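Local coordinates for protein putative mannose-6-phosphate isomerase YvyI (Bacillus subtilis, PDB 1QWR) that probably catalyses the reversible, zinc-dependent conversion of D-mannose 6-phosphate into D-fructose 6-phosphate, as a type 1 phosphomannose isomerase, at residues P13-K18 / G39-I44; P84-L89 / E186-S191; I124-N129 / I160-G165; G135-S140 / E154-R159; E235-I240 / A262-D267. All blocks are in the same frame, centred on the assembly; numbering follows the deposited sequence. Where two conformers were deposited one is given.

Contact 1 of 5, residues P13-K18 / G39-I44; sequences PVFKEK and GECWAI. With SO4 (sulfate ion), chain C.
Strands 14-17 and 39-44 pair antiparallel, with a close-packed middle and looser, hydrated end. In the middle, the Lys-16 chain bends at chi2 (-64°) and crosses one face of the Trp-42 indole. Its CG comes 3.4 Å from Trp-42 NE1, and its CE sits 3.7 Å from the centroid of the six-membered ring, almost on the ring normal. Lys-16 NZ continues over the same face as a cation-pi partner, 4.8 Å from that centroid, and is hydrogen-bonded to Lys-49 O. Rotation of the indole is fixed by NE1, which donates in the ring plane to the anti lone pair of Glu-40 OE1 at 2.7 Å. That oxygen also pairs with Lys-88, which would favour an ionised carboxylate. On the other face of the sheet Cys-41 SG touches Pro-13 CB at 3.5 Å and Phe-15 CE1 at 3.7 Å. An alanine at Trp-42 would lack the ring face and NE1 donor, and would probably leave Lys-16 and the Glu-40 carboxylate less firmly positioned. The loose end is polar: Lys-18 NZ stays 4.0 Å from Glu-40 OE2, a water joins the two, and NZ turns to a sulfate oxygen (O2) at 2.9 Å. Arg-196, the probable active-site residue, binds the same sulfate, probably from the crystallisation liquor. Gly-39 and Glu-40 both face Lys-16, a classic beta bulge in the antiparallel sheet of this cupin-type catalytic domain.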
# COMPACT_ATOMS: atom_id res chain seq x y z
N PRO A 13 3.43 -1.24 -13.76
CA PRO A 13 3.66 -0.21 -12.74
C PRO A 13 3.77 1.25 -13.22
O PRO A 13 4.24 1.54 -14.32
CB PRO A 13 4.94 -0.69 -12.05
CG PRO A 13 5.66 -1.46 -13.11
CD PRO A 13 4.56 -2.18 -13.85
N VAL A 14 3.34 2.14 -12.33
CA VAL A 14 3.37 3.59 -12.53
C VAL A 14 4.34 4.07 -11.45
O VAL A 14 4.37 3.50 -10.36
CB VAL A 14 1.98 4.19 -12.23
CG1 VAL A 14 2.03 5.71 -12.24
CG2 VAL A 14 0.99 3.68 -13.27
N PHE A 15 5.12 5.12 -11.72
CA PHE A 15 6.07 5.59 -10.72
C PHE A 15 5.91 7.06 -10.34
O PHE A 15 5.47 7.87 -11.15
CB PHE A 15 7.51 5.34 -11.19
CG PHE A 15 7.83 3.87 -11.37
CD1 PHE A 15 8.18 3.08 -10.29
CD2 PHE A 15 7.71 3.28 -12.62
CE1 PHE A 15 8.42 1.70 -10.44
CE2 PHE A 15 7.93 1.92 -12.79
CZ PHE A 15 8.29 1.12 -11.70
N LYS A 16 6.29 7.39 -9.11
CA LYS A 16 6.20 8.77 -8.64
C LYS A 16 7.49 9.22 -7.99
O LYS A 16 7.98 8.59 -7.06
CB LYS A 16 5.08 8.93 -7.60
CG LYS A 16 3.69 8.59 -8.09
CD LYS A 16 3.24 9.52 -9.21
CE LYS A 16 1.77 9.30 -9.54
NZ LYS A 16 1.38 10.00 -10.80
N GLU A 17 8.04 10.34 -8.46
CA GLU A 17 9.24 10.90 -7.85
C GLU A 17 8.91 11.51 -6.49
O GLU A 17 7.82 12.03 -6.28
CB GLU A 17 9.82 12.01 -8.75
CG GLU A 17 10.44 11.50 -10.02
CD GLU A 17 10.87 12.63 -10.94
OE1 GLU A 17 11.51 13.59 -10.46
OE2 GLU A 17 10.56 12.56 -12.14
N LYS A 18 9.86 11.43 -5.56
CA LYS A 18 9.67 11.97 -4.22
C LYS A 18 11.02 12.48 -3.72
O LYS A 18 12.06 11.86 -4.00
CB LYS A 18 9.18 10.88 -3.27
CG LYS A 18 7.74 10.44 -3.49
CD LYS A 18 6.76 11.47 -2.92
CE LYS A 18 5.31 11.02 -3.14
NZ LYS A 18 4.31 11.91 -2.47
N GLY A 39 10.27 7.56 -5.17
CA GLY A 39 9.80 7.05 -3.90
C GLY A 39 8.65 6.06 -3.97
O GLY A 39 8.54 5.19 -3.11
N GLU A 40 7.81 6.16 -4.99
CA GLU A 40 6.66 5.26 -5.03
C GLU A 40 6.41 4.53 -6.35
O GLU A 40 6.60 5.08 -7.43
CB GLU A 40 5.37 6.02 -4.67
CG GLU A 40 5.48 6.96 -3.44
CD GLU A 40 4.12 7.50 -2.95
OE1 GLU A 40 3.13 7.50 -3.72
OE2 GLU A 40 4.06 7.96 -1.78
N CYS A 41 6.02 3.27 -6.22
CA CYS A 41 5.60 2.48 -7.35
C CYS A 41 4.11 2.23 -7.07
O CYS A 41 3.78 1.56 -6.09
CB CYS A 41 6.31 1.13 -7.38
SG CYS A 41 5.62 -0.00 -8.64
N TRP A 42 3.22 2.81 -7.87
CA TRP A 42 1.78 2.60 -7.76
C TRP A 42 1.62 1.31 -8.57
O TRP A 42 1.57 1.31 -9.80
CB TRP A 42 1.04 3.80 -8.37
CG TRP A 42 1.18 5.04 -7.50
CD1 TRP A 42 2.18 5.31 -6.60
CD2 TRP A 42 0.28 6.17 -7.45
NE1 TRP A 42 1.96 6.54 -6.00
CE2 TRP A 42 0.80 7.08 -6.50
CE3 TRP A 42 -0.90 6.49 -8.12
CZ2 TRP A 42 0.16 8.29 -6.20
CZ3 TRP A 42 -1.54 7.69 -7.82
CH2 TRP A 42 -1.00 8.58 -6.87
N ALA A 43 1.57 0.20 -7.82
CA ALA A 43 1.57 -1.17 -8.34
C ALA A 43 0.23 -1.75 -8.79
O ALA A 43 0.14 -2.36 -9.85
CB ALA A 43 2.22 -2.07 -7.26
N ILE A 44 -0.78 -1.62 -7.96
CA ILE A 44 -2.13 -2.02 -8.38
C ILE A 44 -2.88 -0.71 -8.10
O ILE A 44 -3.14 -0.35 -6.96
CB ILE A 44 -2.71 -3.17 -7.56
CG1 ILE A 44 -1.88 -4.46 -7.80
CG2 ILE A 44 -4.16 -3.45 -8.01
CD1 ILE A 44 -0.84 -4.78 -6.68
S SO4 C . 4.74 12.16 1.57
O1 SO4 C . 5.68 12.64 2.61
O2 SO4 C . 5.37 12.22 0.25
O3 SO4 C . 3.51 12.96 1.59
O4 SO4 C . 4.40 10.75 1.87
O HOH W 1 2.07 9.80 -1.85

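Contact 2 of 5, residues P84-L89 / E186-S191; sequences PLLTKL and ETQQNS
A chi1 of 68° puts Gln-188 CG in the crowded position between backbone N and carbonyl carbon, and chi2 (-136°) bends the amide across the extended chain of Lys-88. Both residues lie on an antiparallel pair, strands 85-89 and 186-189, in the buried cupin-type core. Gln-188 runs alongside Leu-86, its CG 3.7 Å from Leu-86 CB, while its amide crosses Lys-88 at about a right angle and rests on the CE methylene. Lys-88 and Glu-186 point the same way, yet Lys-88 NZ remains 4.3 Å from Glu-186 OE1. A water bridges the gap, and the direct ionic partner of NZ is Glu-40. Glu-186 OE2 accepts a hydrogen bond from Trp-121 NE1 and lies close to the zinc ligand Glu-119, a like-charge repulsion that the nearby zinc probably offsets. An alanine at Gln-188 would lack the CG and amide beside Leu-86 and Lys-88, and would probably leave Lys-88 less well held. Lys-88 N donates to Glu-186 O at 2.9 Å, and the return bond from Glu-186 N to Lys-88 O is 2.8 Å, both in the carbonyl plane. On the opposite face, one water joins Thr-87 OG1 (2.8 Å) to Thr-187 OG1 (2.7 Å).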
# COMPACT_ATOMS: atom_id res chain seq x y z
N PRO A 84 -11.82 -0.07 -5.08
CA PRO A 84 -11.55 0.38 -3.72
C PRO A 84 -10.18 0.55 -3.11
O PRO A 84 -10.04 1.30 -2.12
CB PRO A 84 -12.41 -0.58 -2.89
CG PRO A 84 -12.23 -1.87 -3.61
CD PRO A 84 -12.35 -1.45 -5.10
N LEU A 85 -9.19 -0.13 -3.65
CA LEU A 85 -7.87 -0.08 -3.06
C LEU A 85 -6.77 0.47 -3.94
O LEU A 85 -6.96 0.74 -5.13
CB LEU A 85 -7.52 -1.50 -2.60
CG LEU A 85 -8.48 -2.16 -1.58
CD1 LEU A 85 -8.07 -3.62 -1.34
CD2 LEU A 85 -8.46 -1.39 -0.26
N LEU A 86 -5.59 0.62 -3.34
CA LEU A 86 -4.40 1.09 -4.02
C LEU A 86 -3.22 0.44 -3.33
O LEU A 86 -3.11 0.48 -2.11
CB LEU A 86 -4.33 2.61 -3.92
CG LEU A 86 -3.00 3.31 -4.26
CD1 LEU A 86 -2.62 3.04 -5.72
CD2 LEU A 86 -3.20 4.83 -4.02
N THR A 87 -2.36 -0.21 -4.12
CA THR A 87 -1.20 -0.89 -3.56
C THR A 87 0.06 -0.27 -4.13
O THR A 87 0.20 -0.12 -5.35
CB THR A 87 -1.21 -2.39 -3.93
OG1 THR A 87 -2.44 -2.98 -3.49
CG2 THR A 87 -0.04 -3.10 -3.29
N LYS A 88 1.00 0.03 -3.24
CA LYS A 88 2.27 0.62 -3.65
C LYS A 88 3.47 -0.06 -3.02
O LYS A 88 3.36 -0.71 -1.97
CB LYS A 88 2.36 2.07 -3.18
CG LYS A 88 1.25 2.99 -3.66
CD LYS A 88 1.46 4.37 -2.98
CE LYS A 88 0.31 5.33 -3.24
NZ LYS A 88 0.64 6.64 -2.61
N LEU A 89 4.61 0.10 -3.69
CA LEU A 89 5.92 -0.32 -3.18
C LEU A 89 6.58 1.04 -2.89
O LEU A 89 6.59 1.93 -3.78
CB LEU A 89 6.73 -1.08 -4.24
CG LEU A 89 6.40 -2.57 -4.31
CD1 LEU A 89 7.15 -3.18 -5.51
CD2 LEU A 89 6.81 -3.28 -3.00
N GLU A 186 2.71 -1.07 0.74
CA GLU A 186 1.62 -0.33 1.36
C GLU A 186 0.28 -0.60 0.68
O GLU A 186 0.13 -0.39 -0.52
CB GLU A 186 1.94 1.17 1.26
CG GLU A 186 1.01 2.10 2.03
CD GLU A 186 1.41 3.54 1.82
OE1 GLU A 186 1.37 3.99 0.66
OE2 GLU A 186 1.79 4.22 2.81
N THR A 187 -0.68 -1.10 1.45
CA THR A 187 -1.99 -1.37 0.88
C THR A 187 -2.91 -0.31 1.49
O THR A 187 -2.92 -0.13 2.69
CB THR A 187 -2.46 -2.81 1.23
OG1 THR A 187 -1.51 -3.75 0.67
CG2 THR A 187 -3.84 -3.10 0.60
N GLN A 188 -3.63 0.42 0.65
CA GLN A 188 -4.47 1.51 1.16
C GLN A 188 -5.77 1.66 0.37
O GLN A 188 -5.98 0.97 -0.63
CB GLN A 188 -3.64 2.80 1.07
CG GLN A 188 -3.35 3.27 -0.37
CD GLN A 188 -1.90 3.73 -0.56
OE1 GLN A 188 -0.98 2.91 -0.73
NE2 GLN A 188 -1.68 5.03 -0.52
N GLN A 189 -6.68 2.52 0.83
CA GLN A 189 -7.89 2.76 0.07
C GLN A 189 -7.40 3.54 -1.14
O GLN A 189 -6.34 4.17 -1.08
CB GLN A 189 -8.88 3.65 0.82
CG GLN A 189 -9.43 3.02 2.08
CD GLN A 189 -10.45 3.92 2.71
OE1 GLN A 189 -11.60 4.00 2.27
NE2 GLN A 189 -10.03 4.63 3.74
N ASN A 190 -8.20 3.53 -2.20
CA ASN A 190 -7.92 4.24 -3.47
C ASN A 190 -8.13 5.75 -3.24
O ASN A 190 -9.22 6.31 -3.43
CB ASN A 190 -8.87 3.68 -4.53
CG ASN A 190 -8.76 4.41 -5.86
OD1 ASN A 190 -7.80 5.15 -6.11
ND2 ASN A 190 -9.73 4.18 -6.73
N SER A 191 -7.07 6.41 -2.80
CA SER A 191 -7.16 7.82 -2.42
C SER A 191 -5.77 8.42 -2.41
O SER A 191 -4.79 7.68 -2.27
CB SER A 191 -7.77 7.90 -1.01
OG SER A 191 -7.50 9.13 -0.35
O HOH W 2 -2.19 -5.03 -1.66
O HOH W 3 -1.93 8.03 -2.94
O HOH W 4 1.26 6.57 -0.00

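Contact 3 of 5, residues I124-N129 / I160-G165; sequences IDCKEN and IKIKPG
Cys-126 points at the other segment, and its crowded chi1 (67°) leaves SG lying along the backbone of 162-164. The sulfur is 3.6 Å from Lys-163 CA and 3.7 Å from Pro-164 CD, with Ile-162 CG1 slightly farther off at 4.0 Å. Asp-125 and Pro-164 lie side by side and point the same way, bringing Asp-125 OD1 to 3.7 Å from Pro-164 CG. OD1 is also met from above the carboxylate plane by the neighbouring Cys-126 N, while OD2 forms a salt bridge with Arg-28. At the exposed end the bent Lys-161 chain brings NZ to Glu-128 O, a hydrogen bond modelled so short that the position of NZ is less certain. A water there donates both to Glu-128 O (3.1 Å) and to Ile-162 O (2.8 Å). The contact thus joins two strand ends at the surface: strand 119-126 continues into the sheet beside 182-189, whereas Ile-162, just past strand 157-161, packs on Ile-132 of strand 131-136 and Tyr-168 of strand 167-170.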
# COMPACT_ATOMS: atom_id res chain seq x y z
N ILE A 124 9.01 -4.89 4.04
CA ILE A 124 9.73 -5.91 3.30
C ILE A 124 11.16 -5.97 3.82
O ILE A 124 11.67 -7.05 4.11
CB ILE A 124 9.76 -5.59 1.78
CG1 ILE A 124 8.33 -5.57 1.21
CG2 ILE A 124 10.54 -6.68 1.06
CD1 ILE A 124 8.21 -4.85 -0.15
N ASP A 125 11.79 -4.81 3.95
CA ASP A 125 13.17 -4.75 4.43
C ASP A 125 13.39 -3.36 5.03
O ASP A 125 12.64 -2.42 4.77
CB ASP A 125 14.14 -4.97 3.26
CG ASP A 125 15.55 -5.36 3.71
OD1 ASP A 125 15.80 -5.48 4.93
OD2 ASP A 125 16.42 -5.55 2.84
N CYS A 126 14.43 -3.24 5.84
CA CYS A 126 14.72 -1.96 6.46
C CYS A 126 16.07 -2.06 7.14
O CYS A 126 16.56 -3.16 7.39
CB CYS A 126 13.64 -1.59 7.50
SG CYS A 126 13.52 -2.61 9.00
N LYS A 127 16.67 -0.91 7.42
CA LYS A 127 17.96 -0.89 8.08
C LYS A 127 17.80 -1.26 9.54
O LYS A 127 16.71 -1.15 10.11
CB LYS A 127 18.61 0.49 7.96
CG LYS A 127 17.84 1.62 8.63
CD LYS A 127 18.63 2.92 8.59
CE LYS A 127 17.82 4.09 9.12
NZ LYS A 127 18.64 5.34 9.16
N GLU A 128 18.90 -1.71 10.13
CA GLU A 128 18.92 -2.13 11.52
C GLU A 128 18.25 -1.19 12.52
O GLU A 128 17.50 -1.64 13.38
CB GLU A 128 20.38 -2.41 11.95
CG GLU A 128 20.55 -2.74 13.45
CD GLU A 128 20.64 -1.49 14.33
OE1 GLU A 128 21.60 -0.70 14.15
OE2 GLU A 128 19.78 -1.31 15.22
N ASN A 129 18.51 0.11 12.43
CA ASN A 129 17.91 1.04 13.40
C ASN A 129 16.69 1.80 12.87
O ASN A 129 16.39 2.91 13.33
CB ASN A 129 18.95 2.05 13.88
CG ASN A 129 19.48 2.91 12.76
OD1 ASN A 129 18.84 3.05 11.71
ND2 ASN A 129 20.65 3.50 12.97
N ILE A 160 8.13 3.93 16.84
CA ILE A 160 8.16 2.49 16.98
C ILE A 160 9.34 1.95 16.19
O ILE A 160 9.53 2.33 15.04
CB ILE A 160 6.87 1.84 16.44
CG1 ILE A 160 5.66 2.37 17.22
CG2 ILE A 160 6.97 0.32 16.56
CD1 ILE A 160 4.33 1.77 16.77
N LYS A 161 10.12 1.08 16.83
CA LYS A 161 11.28 0.48 16.20
C LYS A 161 10.76 -0.66 15.34
O LYS A 161 10.01 -1.51 15.82
CB LYS A 161 12.24 -0.06 17.27
CG LYS A 161 13.70 0.06 16.87
CD LYS A 161 13.94 -0.61 15.53
CE LYS A 161 15.31 -0.27 14.99
NZ LYS A 161 15.38 -0.61 13.55
N ILE A 162 11.18 -0.70 14.08
CA ILE A 162 10.70 -1.73 13.17
C ILE A 162 11.78 -2.67 12.65
O ILE A 162 12.97 -2.36 12.70
CB ILE A 162 10.02 -1.10 11.94
CG1 ILE A 162 11.04 -0.29 11.15
CG2 ILE A 162 8.86 -0.21 12.40
CD1 ILE A 162 10.57 0.13 9.74
N LYS A 163 11.34 -3.81 12.12
CA LYS A 163 12.25 -4.81 11.55
C LYS A 163 11.56 -5.47 10.35
O LYS A 163 10.35 -5.38 10.19
CB LYS A 163 12.58 -5.87 12.61
CG LYS A 163 11.40 -6.74 13.05
CD LYS A 163 11.81 -7.69 14.18
CE LYS A 163 10.60 -8.46 14.72
NZ LYS A 163 10.35 -9.71 13.96
N PRO A 164 12.33 -6.14 9.49
CA PRO A 164 11.72 -6.79 8.32
C PRO A 164 10.65 -7.79 8.75
O PRO A 164 10.82 -8.51 9.74
CB PRO A 164 12.90 -7.47 7.62
CG PRO A 164 14.07 -6.60 8.03
CD PRO A 164 13.80 -6.30 9.48
N GLY A 165 9.53 -7.83 8.01
CA GLY A 165 8.48 -8.75 8.36
C GLY A 165 7.38 -8.13 9.20
O GLY A 165 6.31 -8.72 9.33
O HOH W 5 15.39 -3.69 12.26

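Contact 4 of 5, residues G135-S140 / E154-R159; sequences GHTARS and EGLLRR
The junction between helix 153-156 and strand 157-161 is fastened here to the end of strand 131-136, its neighbour in a small antiparallel sheet. His-136 and Leu-157 form a non-hydrogen-bonded pair. Thr-137 grips two carbonyls at the helix end: its N donates to Leu-156 O at 2.8 Å, and its OG1, set between the backbone N and the carbonyl carbon (chi1 58°), donates to a lone pair of Gly-155 O at 2.7 Å. Arg-158 N reaches Gly-135 O at 3.2 Å from well above the carbonyl plane. Leu-156 runs alongside His-136, with CD1 3.6 Å from His-136 CB and 3.9 Å from Ala-138 CB, and its side chain also packs on helix 141-149. On the outer side the Arg-158 chain lies along the backbone, CD 3.3 Å from His-136 O. His-136 N is buried here with no partner in the model. The whole is an antiparallel strand connection made through two helices, 141-149 and 153-156, that returns as one of the two edge strands of its three-stranded sheet.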
# COMPACT_ATOMS: atom_id res chain seq x y z
N GLY A 135 1.37 7.78 15.87
CA GLY A 135 0.64 8.28 17.02
C GLY A 135 1.33 9.48 17.65
O GLY A 135 2.40 9.90 17.21
N HIS A 136 0.71 10.02 18.70
CA HIS A 136 1.24 11.20 19.38
C HIS A 136 0.79 11.25 20.83
O HIS A 136 -0.02 10.44 21.27
CB HIS A 136 0.77 12.46 18.67
CG HIS A 136 -0.71 12.66 18.77
ND1 HIS A 136 -1.60 12.11 17.86
CD2 HIS A 136 -1.46 13.28 19.71
CE1 HIS A 136 -2.83 12.38 18.25
NE2 HIS A 136 -2.77 13.08 19.37
N THR A 137 1.29 12.22 21.58
CA THR A 137 0.96 12.33 23.00
C THR A 137 -0.05 13.40 23.38
O THR A 137 -0.42 13.51 24.56
CB THR A 137 2.23 12.61 23.82
OG1 THR A 137 2.83 13.82 23.34
CG2 THR A 137 3.22 11.47 23.70
N ALA A 138 -0.49 14.20 22.42
CA ALA A 138 -1.44 15.28 22.71
C ALA A 138 -2.75 14.75 23.24
O ALA A 138 -3.31 13.79 22.71
CB ALA A 138 -1.66 16.13 21.47
N ARG A 139 -3.26 15.40 24.28
CA ARG A 139 -4.50 14.98 24.93
C ARG A 139 -5.72 15.75 24.44
O ARG A 139 -6.86 15.36 24.72
CB ARG A 139 -4.34 15.14 26.45
CG ARG A 139 -3.21 14.29 27.03
CD ARG A 139 -2.97 14.62 28.51
NE ARG A 139 -2.39 15.95 28.70
CZ ARG A 139 -2.25 16.55 29.88
NH1 ARG A 139 -2.66 15.95 30.99
NH2 ARG A 139 -1.70 17.75 29.95
N SER A 140 -5.47 16.85 23.73
CA SER A 140 -6.54 17.67 23.19
C SER A 140 -6.07 18.30 21.89
O SER A 140 -4.86 18.41 21.64
CB SER A 140 -6.94 18.77 24.18
OG SER A 140 -5.93 19.75 24.26
N GLU A 154 9.74 16.07 19.47
CA GLU A 154 10.28 15.11 20.41
C GLU A 154 9.29 14.70 21.48
O GLU A 154 9.20 13.52 21.83
CB GLU A 154 11.54 15.68 21.07
CG GLU A 154 12.38 14.63 21.74
CD GLU A 154 12.62 13.44 20.83
OE1 GLU A 154 12.96 13.66 19.65
OE2 GLU A 154 12.49 12.28 21.29
N GLY A 155 8.55 15.66 22.01
CA GLY A 155 7.59 15.35 23.05
C GLY A 155 6.26 14.88 22.49
O GLY A 155 5.55 14.12 23.13
N LEU A 156 5.95 15.33 21.28
CA LEU A 156 4.68 14.99 20.63
C LEU A 156 4.58 13.63 19.96
O LEU A 156 3.69 12.85 20.25
CB LEU A 156 4.32 16.05 19.59
CG LEU A 156 3.03 15.75 18.81
CD1 LEU A 156 1.83 15.73 19.77
CD2 LEU A 156 2.84 16.78 17.71
N LEU A 157 5.51 13.36 19.05
CA LEU A 157 5.50 12.12 18.28
C LEU A 157 5.83 10.86 19.06
O LEU A 157 6.62 10.88 20.00
CB LEU A 157 6.45 12.22 17.10
CG LEU A 157 6.34 13.44 16.19
CD1 LEU A 157 7.38 13.33 15.10
CD2 LEU A 157 4.93 13.55 15.60
N ARG A 158 5.20 9.76 18.66
CA ARG A 158 5.47 8.47 19.26
C ARG A 158 6.19 7.69 18.17
O ARG A 158 5.84 7.76 16.98
CB ARG A 158 4.16 7.77 19.66
CG ARG A 158 3.45 8.44 20.83
CD ARG A 158 2.07 7.83 21.07
NE ARG A 158 2.09 6.41 21.44
CZ ARG A 158 2.44 5.95 22.63
NH1 ARG A 158 2.81 6.79 23.60
NH2 ARG A 158 2.41 4.64 22.87
N ARG A 159 7.24 6.97 18.55
CA ARG A 159 8.02 6.23 17.58
C ARG A 159 8.05 4.74 17.89
O ARG A 159 7.99 4.34 19.04
CB ARG A 159 9.43 6.80 17.52
CG ARG A 159 9.48 8.24 17.01
CD ARG A 159 10.87 8.85 17.18
NE ARG A 159 11.02 10.09 16.42
CZ ARG A 159 11.42 10.15 15.14
NH1 ARG A 159 11.70 9.04 14.47
NH2 ARG A 159 11.54 11.33 14.54

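Contact 5 of 5, residues E235-I240 / A262-D267; sequences ESRKGI and AEMAQD. With SO4 (sulfate ion), chain D.
The Arg-237 guanidinium has Ile-240 CG2 over the centre of one face, 3.8 Å above the plane, while Glu-263 O and a sulfate oxygen lie at its edge. Arg-237 and Ile-240 open and close a type II beta turn that links strands 233-237 and 240-247 as a hairpin and packs against strand 261-264 of the cupin domain. Arg-237 approaches side-on and grips a single acceptor: its NE and NH2 each stand 2.8 Å from Glu-263 O. NH2 also gives a nearly straight bond, 2.7 Å, to sulfate O2, so that one nitrogen serves both protein and anion. The sulfate, probably from the crystallisation liquor, accepts a hydrogen bond from Ala-265 N as well. At the outer side Lys-238 crosses Glu-263 obliquely, and its NZ makes a salt bridge of 2.9 Å to the anti lone pair of OE2. The buried side is apolar, with Ile-240 CB against Ala-262 CB and Ile-240 CD1 3.5 Å from CE of Met-264, present as selenomethionine. Gly-239 takes the turn's positive phi (68°) and, lacking a CB, lies against Ala-262. A water completes the join, donating to Lys-238 O at 2.7 Å and accepting from Glu-263 N at 2.8 Å.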
# COMPACT_ATOMS: atom_id res chain seq x y z
N GLU A 235 -1.18 -20.06 9.12
CA GLU A 235 -1.53 -21.45 8.93
C GLU A 235 -0.73 -21.98 7.78
O GLU A 235 -0.33 -21.22 6.89
CB GLU A 235 -3.03 -21.63 8.70
CG GLU A 235 -3.56 -21.19 7.37
CD GLU A 235 -5.04 -21.51 7.25
OE1 GLU A 235 -5.81 -20.99 8.08
OE2 GLU A 235 -5.43 -22.28 6.35
N SER A 236 -0.44 -23.28 7.79
CA SER A 236 0.36 -23.85 6.72
C SER A 236 -0.25 -25.08 6.12
O SER A 236 -0.88 -25.89 6.82
CB SER A 236 1.76 -24.21 7.22
OG SER A 236 2.52 -23.07 7.56
N ARG A 237 -0.07 -25.24 4.82
CA ARG A 237 -0.53 -26.44 4.13
C ARG A 237 0.61 -26.83 3.21
O ARG A 237 1.70 -26.26 3.29
CB ARG A 237 -1.83 -26.20 3.35
CG ARG A 237 -1.75 -25.29 2.15
CD ARG A 237 -3.00 -25.49 1.30
NE ARG A 237 -3.16 -24.50 0.23
CZ ARG A 237 -3.53 -23.24 0.43
NH1 ARG A 237 -3.79 -22.81 1.65
NH2 ARG A 237 -3.66 -22.42 -0.61
N LYS A 238 0.39 -27.80 2.33
CA LYS A 238 1.46 -28.24 1.45
C LYS A 238 1.96 -27.07 0.61
O LYS A 238 1.17 -26.34 0.00
CB LYS A 238 0.98 -29.34 0.51
CG LYS A 238 2.09 -29.87 -0.37
CD LYS A 238 1.59 -30.90 -1.37
CE LYS A 238 0.80 -30.24 -2.47
NZ LYS A 238 0.61 -31.16 -3.60
N GLY A 239 3.28 -26.90 0.59
CA GLY A 239 3.92 -25.85 -0.19
C GLY A 239 3.70 -24.40 0.21
O GLY A 239 4.29 -23.52 -0.42
N ILE A 240 2.94 -24.12 1.26
CA ILE A 240 2.69 -22.71 1.61
C ILE A 240 2.34 -22.40 3.06
O ILE A 240 1.65 -23.17 3.74
CB ILE A 240 1.56 -22.13 0.69
CG1 ILE A 240 1.32 -20.64 0.98
CG2 ILE A 240 0.26 -22.94 0.88
CD1 ILE A 240 0.30 -19.99 -0.01
N ALA A 262 2.17 -25.25 -4.14
CA ALA A 262 1.00 -24.98 -3.31
C ALA A 262 -0.27 -25.04 -4.16
O ALA A 262 -0.26 -24.64 -5.33
CB ALA A 262 1.13 -23.60 -2.64
N GLU A 263 -1.33 -25.58 -3.58
CA GLU A 263 -2.62 -25.67 -4.26
C GLU A 263 -3.49 -24.55 -3.72
O GLU A 263 -3.68 -24.43 -2.50
CB GLU A 263 -3.28 -27.03 -4.02
CG GLU A 263 -2.62 -28.16 -4.77
CD GLU A 263 -3.01 -29.50 -4.21
OE1 GLU A 263 -4.21 -29.85 -4.29
OE2 GLU A 263 -2.11 -30.20 -3.68
N MSE A 264 -4.03 -23.74 -4.63
CA MSE A 264 -4.84 -22.59 -4.25
C MSE A 264 -6.21 -22.56 -4.88
O MSE A 264 -6.48 -23.23 -5.87
CB MSE A 264 -4.13 -21.30 -4.65
CG MSE A 264 -2.62 -21.39 -4.77
SE MSE A 264 -1.77 -21.32 -3.06
CE MSE A 264 -1.92 -19.43 -2.71
N ALA A 265 -7.05 -21.72 -4.29
CA ALA A 265 -8.41 -21.49 -4.76
C ALA A 265 -8.57 -19.98 -4.63
O ALA A 265 -7.92 -19.36 -3.78
CB ALA A 265 -9.40 -22.19 -3.87
N GLN A 266 -9.40 -19.40 -5.48
CA GLN A 266 -9.66 -17.96 -5.44
C GLN A 266 -11.12 -17.89 -5.05
O GLN A 266 -12.00 -17.97 -5.91
CB GLN A 266 -9.46 -17.35 -6.83
CG GLN A 266 -9.19 -15.84 -6.82
CD GLN A 266 -10.25 -15.09 -6.06
OE1 GLN A 266 -10.25 -15.05 -4.83
NE2 GLN A 266 -11.17 -14.50 -6.79
N ASP A 267 -11.40 -17.78 -3.76
CA ASP A 267 -12.81 -17.76 -3.35
C ASP A 267 -13.33 -16.39 -2.95
O ASP A 267 -14.40 -16.30 -2.37
CB ASP A 267 -13.05 -18.74 -2.21
CG ASP A 267 -12.80 -20.19 -2.61
OD1 ASP A 267 -13.38 -20.65 -3.62
OD2 ASP A 267 -12.03 -20.86 -1.90
S SO4 D . -5.61 -19.83 -1.09
O1 SO4 D . -6.62 -18.83 -0.70
O2 SO4 D . -4.59 -19.93 -0.02
O3 SO4 D . -6.25 -21.15 -1.30
O4 SO4 D . -4.99 -19.40 -2.35
O HOH W 6 -1.33 -26.76 -1.05

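How the contacts relate
Contacts 1 and 2 are adjacent, their centres about 11 Å apart, and strands 38-44 and 85-92 bond to each other, continuing both pairings across one antiparallel sheet near the zinc. Contact 3 touches contact 2 where Leu-89 meets Ile-124, strand 119-126 being the next neighbour of 182-189. Contacts 3 and 4 share strand 157-161 at opposite ends, their centres about 21 Å apart. Both fall between the two halves of contact 2 in sequence, contact 4 inside contact 3. Contact 5 comes last, its centre about 42 Å from that of contact 4, remote from the annotated sites, with its 262-267 side in the C-terminal cupin domain. The series thus runs from the catalytic core to two well-separated regions.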